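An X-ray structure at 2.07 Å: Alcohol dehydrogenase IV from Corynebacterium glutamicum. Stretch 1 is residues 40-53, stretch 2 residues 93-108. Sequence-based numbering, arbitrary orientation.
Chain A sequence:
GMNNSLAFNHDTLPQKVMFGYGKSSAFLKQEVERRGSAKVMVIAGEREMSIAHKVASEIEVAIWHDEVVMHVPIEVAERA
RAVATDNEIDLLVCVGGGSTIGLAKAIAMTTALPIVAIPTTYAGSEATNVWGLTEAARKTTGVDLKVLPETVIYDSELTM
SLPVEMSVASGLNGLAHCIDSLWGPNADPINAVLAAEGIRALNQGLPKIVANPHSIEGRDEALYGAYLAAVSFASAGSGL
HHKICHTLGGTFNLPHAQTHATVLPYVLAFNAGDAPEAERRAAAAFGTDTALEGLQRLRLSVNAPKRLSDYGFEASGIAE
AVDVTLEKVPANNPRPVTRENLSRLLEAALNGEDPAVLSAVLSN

Stretch 1 40-53: VMVIAGEREMSIAH
Stretch 2, residues 93-108: VCVGGGSTIGLAKAIA

How do the two backbones run? The strand that begins at Val40 and strand 93-96 lie side by side and parallel, their axes 18° apart and 4.6 Å at closest approach, with Val42 beside Val93 and Ile43 beside Cys94 (CA-CA 4.7 and 4.6 Å). Three hydrogen bonds alternate in donor: Val93 N to Met41 O (2.8 Å), Ile43 N to Val93 O (2.7 Å), Val95 N to Ile43 O (2.9 Å). Backbone angles stay extended, Val42 at -100/129 and Val93 at -125/123.

What fills the space between Ile43 and the helix? Helix 98-108 runs back at 144° to that first strand, axes 9.5 Å apart. Ile43 (m, chi2 156°) is the main bump, lodged among helix side chains: its CD1 lies 3.7 Å from Ile107 CD1 and 3.9 Å from Ala104 CB, its CG2 4.1 Å from Leu103 CD2 and 3.9 Å from Thr100 CG2. Small Ala104 leaves a hollow there. Selenomethionine Met41, fully t, stretches its CE to 4.0 Å from Ile107 CD1.

Which side chains meet on the face bearing Val42 and Val93? Both valines are t; Val42 CG2 sits 4.1 Å from Val93 CB, while Val40 CG1 (Val40 also t) reaches 3.5 Å from Val93 CG2. Farther along, Val95 (t) meets helix 49-53, its CB 4.1 Å from Ala52 CB, an apolar contact.

How is the polar end joined? One water accepts from Gly45 N (2.8 Å) and Thr100 OG1 (2.7 Å; Thr100 is m) and donates to Val95 O (2.8 Å) and Glu48 OE1 (2.5 Å), filling the gap between loop and helix. A second accepts from Gly97 N (2.8 Å) and donates to Glu48 OE1 (2.5 Å). Gly96, at 150/-158, needs glycine: a CB would jam against the preceding carbonyl and lie 2.8 Å from Thr100 OG1.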

ATOM      1  N   VAL A  40     -27.441  10.946  -5.217  1.00 25.66           N
ATOM      2  CA  VAL A  40     -26.123  11.235  -5.635  1.00 25.64           C
ATOM      3  C   VAL A  40     -25.962  12.692  -6.069  1.00 26.83           C
ATOM      4  O   VAL A  40     -26.793  13.244  -6.806  1.00 24.52           O
ATOM      5  CB  VAL A  40     -25.739  10.340  -6.844  1.00 28.12           C
ATOM      6  CG1 VAL A  40     -24.306  10.647  -7.316  1.00 22.26           C
ATOM      7  CG2 VAL A  40     -25.904   8.839  -6.500  1.00 24.40           C
HETATM    8  N   MSE A  41     -24.873  13.298  -5.626  1.00 24.10           N
HETATM    9  CA  MSE A  41     -24.504  14.636  -6.043  1.00 24.62           C
HETATM   10  C   MSE A  41     -23.228  14.553  -6.860  1.00 28.21           C
HETATM   11  O   MSE A  41     -22.205  14.062  -6.376  1.00 26.21           O
HETATM   12  CB  MSE A  41     -24.293  15.521  -4.828  1.00 22.08           C
HETATM   13  CG  MSE A  41     -23.833  16.993  -5.120  1.00 27.50           C
HETATM   14 SE   MSE A  41     -23.758  17.965  -3.423  0.75 24.92          SE
HETATM   15  CE  MSE A  41     -23.132  19.712  -3.986  1.00 20.61           C
ATOM     16  N   VAL A  42     -23.295  15.007  -8.113  1.00 30.51           N
ATOM     17  CA  VAL A  42     -22.116  15.047  -8.982  1.00 27.71           C
ATOM     18  C   VAL A  42     -21.549  16.476  -9.002  1.00 29.07           C
ATOM     19  O   VAL A  42     -22.278  17.465  -9.217  1.00 27.10           O
ATOM     20  CB  VAL A  42     -22.437  14.584 -10.418  1.00 27.89           C
ATOM     21  CG1 VAL A  42     -21.254  14.805 -11.325  1.00 30.51           C
ATOM     22  CG2 VAL A  42     -22.828  13.094 -10.429  1.00 30.69           C
ATOM     23  N   ILE A  43     -20.259  16.573  -8.757  1.00 26.48           N
ATOM     24  CA  ILE A  43     -19.578  17.847  -8.666  1.00 27.33           C
ATOM     25  C   ILE A  43     -18.588  17.912  -9.802  1.00 27.57           C
ATOM     26  O   ILE A  43     -17.720  17.045  -9.923  1.00 25.11           O
ATOM     27  CB  ILE A  43     -18.820  17.983  -7.303  1.00 24.54           C
ATOM     28  CG1 ILE A  43     -19.797  17.939  -6.151  1.00 32.83           C
ATOM     29  CG2 ILE A  43     -17.977  19.279  -7.270  1.00 24.75           C
ATOM     30  CD1 ILE A  43     -19.201  17.490  -4.860  1.00 26.52           C
ATOM     31  N   ALA A  44     -18.689  18.953 -10.611  1.00 25.97           N
ATOM     32  CA  ALA A  44     -17.788  19.122 -11.752  1.00 29.57           C
ATOM     33  C   ALA A  44     -17.850  20.587 -12.225  1.00 27.73           C
ATOM     34  O   ALA A  44     -18.900  21.179 -12.224  1.00 31.21           O
ATOM     35  CB  ALA A  44     -18.208  18.166 -12.916  1.00 25.85           C
ATOM     36  N   GLY A  45     -16.712  21.159 -12.581  1.00 28.35           N
ATOM     37  CA  GLY A  45     -16.691  22.509 -13.126  1.00 31.64           C
ATOM     38  C   GLY A  45     -17.374  22.527 -14.485  1.00 33.67           C
ATOM     39  O   GLY A  45     -17.479  21.479 -15.157  1.00 28.78           O
ATOM     40  N   GLU A  46     -17.854  23.706 -14.879  1.00 36.52           N
ATOM     41  CA  GLU A  46     -18.579  23.898 -16.158  1.00 36.45           C
ATOM     42  C   GLU A  46     -17.873  23.242 -17.330  1.00 36.66           C
ATOM     43  O   GLU A  46     -18.504  22.622 -18.157  1.00 37.52           O
ATOM     44  CB  GLU A  46     -18.744  25.391 -16.439  1.00 39.03           C
ATOM     45  CG  GLU A  46     -19.694  26.113 -15.468  1.00 47.86           C
ATOM     46  CD  GLU A  46     -19.520  27.653 -15.482  1.00 60.23           C
ATOM     47  OE1 GLU A  46     -18.971  28.188 -16.475  1.00 49.51           O
ATOM     48  OE2 GLU A  46     -19.939  28.314 -14.492  1.00 63.18           O
ATOM     49  N   ARG A  47     -16.550  23.342 -17.365  1.00 35.71           N
ATOM     50  CA  ARG A  47     -15.776  22.781 -18.439  1.00 39.26           C
ATOM     51  C   ARG A  47     -15.688  21.246 -18.389  1.00 39.65           C
ATOM     52  O   ARG A  47     -15.190  20.643 -19.325  1.00 40.09           O
ATOM     53  CB  ARG A  47     -14.354  23.355 -18.433  1.00 42.45           C
ATOM     54  CG  ARG A  47     -14.270  24.846 -18.719  1.00 47.52           C
ATOM     55  CD  ARG A  47     -12.850  25.360 -18.464  1.00 52.29           C
ATOM     56  N   GLU A  48     -16.086  20.627 -17.271  1.00 35.53           N
ATOM     57  CA  GLU A  48     -16.090  19.170 -17.185  1.00 32.49           C
ATOM     58  C   GLU A  48     -17.481  18.597 -17.106  1.00 29.57           C
ATOM     59  O   GLU A  48     -17.641  17.387 -17.024  1.00 28.44           O
ATOM     60  CB  GLU A  48     -15.295  18.679 -15.971  1.00 35.70           C
ATOM     61  CG  GLU A  48     -13.791  18.564 -16.206  1.00 42.64           C
ATOM     62  CD  GLU A  48     -13.076  19.862 -15.956  1.00 48.37           C
ATOM     63  OE1 GLU A  48     -13.101  20.340 -14.788  1.00 39.74           O
ATOM     64  OE2 GLU A  48     -12.460  20.381 -16.911  1.00 54.15           O
HETATM   65  N   MSE A  49     -18.493  19.451 -17.082  1.00 28.98           N
HETATM   66  CA  MSE A  49     -19.849  18.968 -16.899  1.00 31.04           C
HETATM   67  C   MSE A  49     -20.358  18.052 -18.004  1.00 31.46           C
HETATM   68  O   MSE A  49     -21.087  17.109 -17.728  1.00 29.41           O
HETATM   69  CB  MSE A  49     -20.825  20.124 -16.705  1.00 31.67           C
HETATM   70  CG  MSE A  49     -21.142  20.375 -15.261  1.00 35.87           C
HETATM   71 SE   MSE A  49     -21.979  18.832 -14.374  0.75 28.97          SE
HETATM   72  CE  MSE A  49     -22.134  19.718 -12.568  1.00 28.04           C
ATOM     73  N   SER A  50     -20.052  18.375 -19.254  1.00 29.90           N
ATOM     74  CA  SER A  50     -20.476  17.527 -20.373  1.00 34.54           C
ATOM     75  C   SER A  50     -19.927  16.115 -20.162  1.00 33.24           C
ATOM     76  O   SER A  50     -20.635  15.137 -20.276  1.00 35.82           O
ATOM     77  CB  SER A  50     -19.975  18.103 -21.701  1.00 36.70           C
ATOM     78  OG  SER A  50     -20.130  17.182 -22.748  1.00 42.83           O
ATOM     79  N   ILE A  51     -18.665  16.052 -19.811  1.00 29.78           N
ATOM     80  CA  ILE A  51     -18.010  14.816 -19.534  1.00 34.09           C
ATOM     81  C   ILE A  51     -18.578  14.121 -18.259  1.00 31.97           C
ATOM     82  O   ILE A  51     -18.693  12.935 -18.227  1.00 29.94           O
ATOM     83  CB  ILE A  51     -16.536  15.049 -19.397  1.00 34.68           C
ATOM     84  CG1 ILE A  51     -15.941  15.253 -20.786  1.00 40.54           C
ATOM     85  CG2 ILE A  51     -15.877  13.887 -18.728  1.00 34.95           C
ATOM     86  N   ALA A  52     -18.954  14.903 -17.250  1.00 30.25           N
ATOM     87  CA  ALA A  52     -19.529  14.350 -16.018  1.00 29.96           C
ATOM     88  C   ALA A  52     -20.876  13.734 -16.296  1.00 27.33           C
ATOM     89  O   ALA A  52     -21.207  12.715 -15.742  1.00 27.80           O
ATOM     90  CB  ALA A  52     -19.645  15.425 -14.912  1.00 24.56           C
ATOM     91  N   HIS A  53     -21.638  14.344 -17.169  1.00 29.04           N
ATOM     92  CA  HIS A  53     -22.934  13.776 -17.570  1.00 31.32           C
ATOM     93  C   HIS A  53     -22.752  12.420 -18.244  1.00 31.88           C
ATOM     94  O   HIS A  53     -23.508  11.493 -17.965  1.00 28.00           O
ATOM     95  CB  HIS A  53     -23.688  14.717 -18.470  1.00 30.51           C
ATOM     96  CG  HIS A  53     -24.392  15.803 -17.732  1.00 36.14           C
ATOM     97  ND1 HIS A  53     -23.735  16.903 -17.231  1.00 34.44           N
ATOM     98  CD2 HIS A  53     -25.683  15.925 -17.341  1.00 36.23           C
ATOM     99  CE1 HIS A  53     -24.601  17.682 -16.611  1.00 32.29           C
ATOM    100  NE2 HIS A  53     -25.788  17.112 -16.660  1.00 33.78           N
ATOM    101  N   VAL A  93     -19.959  12.566  -5.790  1.00 23.38           N
ATOM    102  CA  VAL A  93     -19.156  12.076  -6.902  1.00 26.59           C
ATOM    103  C   VAL A  93     -18.492  13.283  -7.561  1.00 26.72           C
ATOM    104  O   VAL A  93     -19.161  14.217  -7.932  1.00 26.35           O
ATOM    105  CB  VAL A  93     -20.000  11.285  -7.993  1.00 26.10           C
ATOM    106  CG1 VAL A  93     -19.069  10.770  -9.071  1.00 23.33           C
ATOM    107  CG2 VAL A  93     -20.820  10.108  -7.362  1.00 23.29           C
ATOM    108  N   CYS A  94     -17.160  13.285  -7.656  1.00 27.37           N
ATOM    109  CA  CYS A  94     -16.495  14.416  -8.269  1.00 27.08           C
ATOM    110  C   CYS A  94     -15.756  14.016  -9.499  1.00 28.34           C
ATOM    111  O   CYS A  94     -15.067  13.006  -9.517  1.00 31.10           O
ATOM    112  CB  CYS A  94     -15.579  15.139  -7.263  1.00 26.58           C
ATOM    113  SG  CYS A  94     -14.428  14.069  -6.313  1.00 28.42           S
ATOM    114  N   VAL A  95     -15.933  14.794 -10.562  1.00 29.22           N
ATOM    115  CA  VAL A  95     -15.298  14.505 -11.833  1.00 28.96           C
ATOM    116  C   VAL A  95     -14.463  15.712 -12.261  1.00 30.07           C
ATOM    117  O   VAL A  95     -15.007  16.773 -12.591  1.00 27.10           O
ATOM    118  CB  VAL A  95     -16.337  14.231 -12.887  1.00 31.31           C
ATOM    119  CG1 VAL A  95     -15.636  13.822 -14.214  1.00 29.87           C
ATOM    120  CG2 VAL A  95     -17.342  13.157 -12.381  1.00 23.74           C
ATOM    121  N   GLY A  96     -13.153  15.572 -12.201  1.00 27.45           N
ATOM    122  CA  GLY A  96     -12.289  16.651 -12.549  1.00 28.06           C
ATOM    123  C   GLY A  96     -10.988  16.624 -11.810  1.00 29.63           C
ATOM    124  O   GLY A  96     -10.567  15.583 -11.296  1.00 30.48           O
ATOM    125  N   GLY A  97     -10.354  17.784 -11.724  1.00 29.85           N
ATOM    126  CA  GLY A  97      -9.042  17.900 -11.112  1.00 31.02           C
ATOM    127  C   GLY A  97      -9.029  18.270  -9.645  1.00 32.44           C
ATOM    128  O   GLY A  97     -10.069  18.267  -8.954  1.00 30.34           O
ATOM    129  N   GLY A  98      -7.850  18.700  -9.196  1.00 33.09           N
ATOM    130  CA  GLY A  98      -7.625  19.136  -7.807  1.00 28.58           C
ATOM    131  C   GLY A  98      -8.711  19.986  -7.138  1.00 28.42           C
ATOM    132  O   GLY A  98      -9.086  19.729  -6.003  1.00 29.10           O
ATOM    133  N   SER A  99      -9.167  21.030  -7.812  1.00 24.39           N
ATOM    134  CA  SER A  99     -10.110  21.960  -7.217  1.00 26.92           C
ATOM    135  C   SER A  99     -11.541  21.378  -7.119  1.00 25.04           C
ATOM    136  O   SER A  99     -12.329  21.756  -6.231  1.00 28.02           O
ATOM    137  CB  SER A  99     -10.078  23.308  -7.980  1.00 29.71           C
ATOM    138  OG  SER A  99     -10.680  23.170  -9.237  1.00 46.04           O
ATOM    139  N   THR A 100     -11.876  20.479  -8.045  1.00 26.59           N
ATOM    140  CA  THR A 100     -13.144  19.789  -8.017  1.00 24.97           C
ATOM    141  C   THR A 100     -13.151  18.770  -6.887  1.00 25.06           C
ATOM    142  O   THR A 100     -14.069  18.713  -6.091  1.00 25.59           O
ATOM    143  CB  THR A 100     -13.394  19.098  -9.334  1.00 24.82           C
ATOM    144  OG1 THR A 100     -13.221  20.049 -10.403  1.00 25.36           O
ATOM    145  CG2 THR A 100     -14.824  18.516  -9.350  1.00 22.23           C
ATOM    146  N   ILE A 101     -12.096  17.980  -6.819  1.00 28.70           N
ATOM    147  CA  ILE A 101     -11.926  17.041  -5.729  1.00 29.40           C
ATOM    148  C   ILE A 101     -11.842  17.827  -4.421  1.00 29.75           C
ATOM    149  O   ILE A 101     -12.365  17.394  -3.383  1.00 27.73           O
ATOM    150  CB  ILE A 101     -10.669  16.183  -5.928  1.00 30.03           C
ATOM    151  CG1 ILE A 101     -10.844  15.247  -7.157  1.00 30.26           C
ATOM    152  CG2 ILE A 101     -10.386  15.362  -4.674  1.00 30.21           C
ATOM    153  CD1 ILE A 101      -9.521  14.646  -7.716  1.00 42.16           C
ATOM    154  N   GLY A 102     -11.222  19.001  -4.479  1.00 27.33           N
ATOM    155  CA  GLY A 102     -11.075  19.850  -3.286  1.00 26.03           C
ATOM    156  C   GLY A 102     -12.419  20.256  -2.683  1.00 25.05           C
ATOM    157  O   GLY A 102     -12.573  20.281  -1.441  1.00 23.45           O
ATOM    158  N   LEU A 103     -13.395  20.569  -3.545  1.00 25.31           N
ATOM    159  CA  LEU A 103     -14.708  20.961  -3.080  1.00 25.58           C
ATOM    160  C   LEU A 103     -15.462  19.770  -2.480  1.00 24.02           C
ATOM    161  O   LEU A 103     -16.132  19.907  -1.454  1.00 22.76           O
ATOM    162  CB  LEU A 103     -15.521  21.621  -4.207  1.00 26.74           C
ATOM    163  CG  LEU A 103     -16.893  22.184  -3.806  1.00 30.33           C
ATOM    164  CD1 LEU A 103     -16.762  23.233  -2.710  1.00 24.64           C
ATOM    165  CD2 LEU A 103     -17.686  22.759  -5.031  1.00 26.42           C
ATOM    166  N   ALA A 104     -15.329  18.600  -3.086  1.00 25.20           N
ATOM    167  CA  ALA A 104     -15.971  17.403  -2.550  1.00 23.81           C
ATOM    168  C   ALA A 104     -15.418  17.154  -1.157  1.00 23.14           C
ATOM    169  O   ALA A 104     -16.164  16.880  -0.229  1.00 22.57           O
ATOM    170  CB  ALA A 104     -15.741  16.182  -3.483  1.00 21.41           C
ATOM    171  N   LYS A 105     -14.114  17.336  -0.998  1.00 24.96           N
ATOM    172  CA  LYS A 105     -13.480  17.155   0.292  1.00 23.91           C
ATOM    173  C   LYS A 105     -14.032  18.167   1.297  1.00 22.23           C
ATOM    174  O   LYS A 105     -14.312  17.826   2.437  1.00 22.54           O
ATOM    175  CB  LYS A 105     -11.958  17.314   0.167  1.00 25.16           C
ATOM    176  CG  LYS A 105     -11.223  16.121  -0.490  1.00 26.00           C
ATOM    177  CD  LYS A 105      -9.722  16.414  -0.555  1.00 27.86           C
ATOM    178  CE  LYS A 105      -8.906  15.142  -0.753  1.00 30.77           C
ATOM    179  NZ  LYS A 105      -7.466  15.430  -0.858  1.00 26.13           N
ATOM    180  N   ALA A 106     -14.140  19.424   0.887  1.00 22.21           N
ATOM    181  CA  ALA A 106     -14.650  20.448   1.782  1.00 21.46           C
ATOM    182  C   ALA A 106     -16.054  20.066   2.296  1.00 21.36           C
ATOM    183  O   ALA A 106     -16.357  20.246   3.486  1.00 24.48           O
ATOM    184  CB  ALA A 106     -14.647  21.812   1.120  1.00 15.88           C
ATOM    185  N   ILE A 107     -16.874  19.484   1.429  1.00 24.00           N
ATOM    186  CA  ILE A 107     -18.227  19.043   1.823  1.00 22.60           C
ATOM    187  C   ILE A 107     -18.161  17.903   2.826  1.00 23.12           C
ATOM    188  O   ILE A 107     -18.885  17.899   3.811  1.00 21.54           O
ATOM    189  CB  ILE A 107     -19.080  18.584   0.620  1.00 24.42           C
ATOM    190  CG1 ILE A 107     -19.278  19.728  -0.374  1.00 26.53           C
ATOM    191  CG2 ILE A 107     -20.487  18.115   1.124  1.00 20.02           C
ATOM    192  CD1 ILE A 107     -19.894  19.283  -1.741  1.00 27.86           C
ATOM    193  N   ALA A 108     -17.289  16.923   2.565  1.00 24.59           N
ATOM    194  CA  ALA A 108     -17.127  15.784   3.476  1.00 24.33           C
ATOM    195  C   ALA A 108     -16.629  16.202   4.874  1.00 25.07           C
ATOM    196  O   ALA A 108     -16.927  15.546   5.866  1.00 24.51           O
ATOM    197  CB  ALA A 108     -16.188  14.773   2.868  1.00 20.07           C
TER
HETATM  198  O   HOH W   1     -14.434  19.477 -12.795  1.00 27.37           O
HETATM  199  O   HOH W   2     -10.998  19.883 -13.485  1.00 41.93           O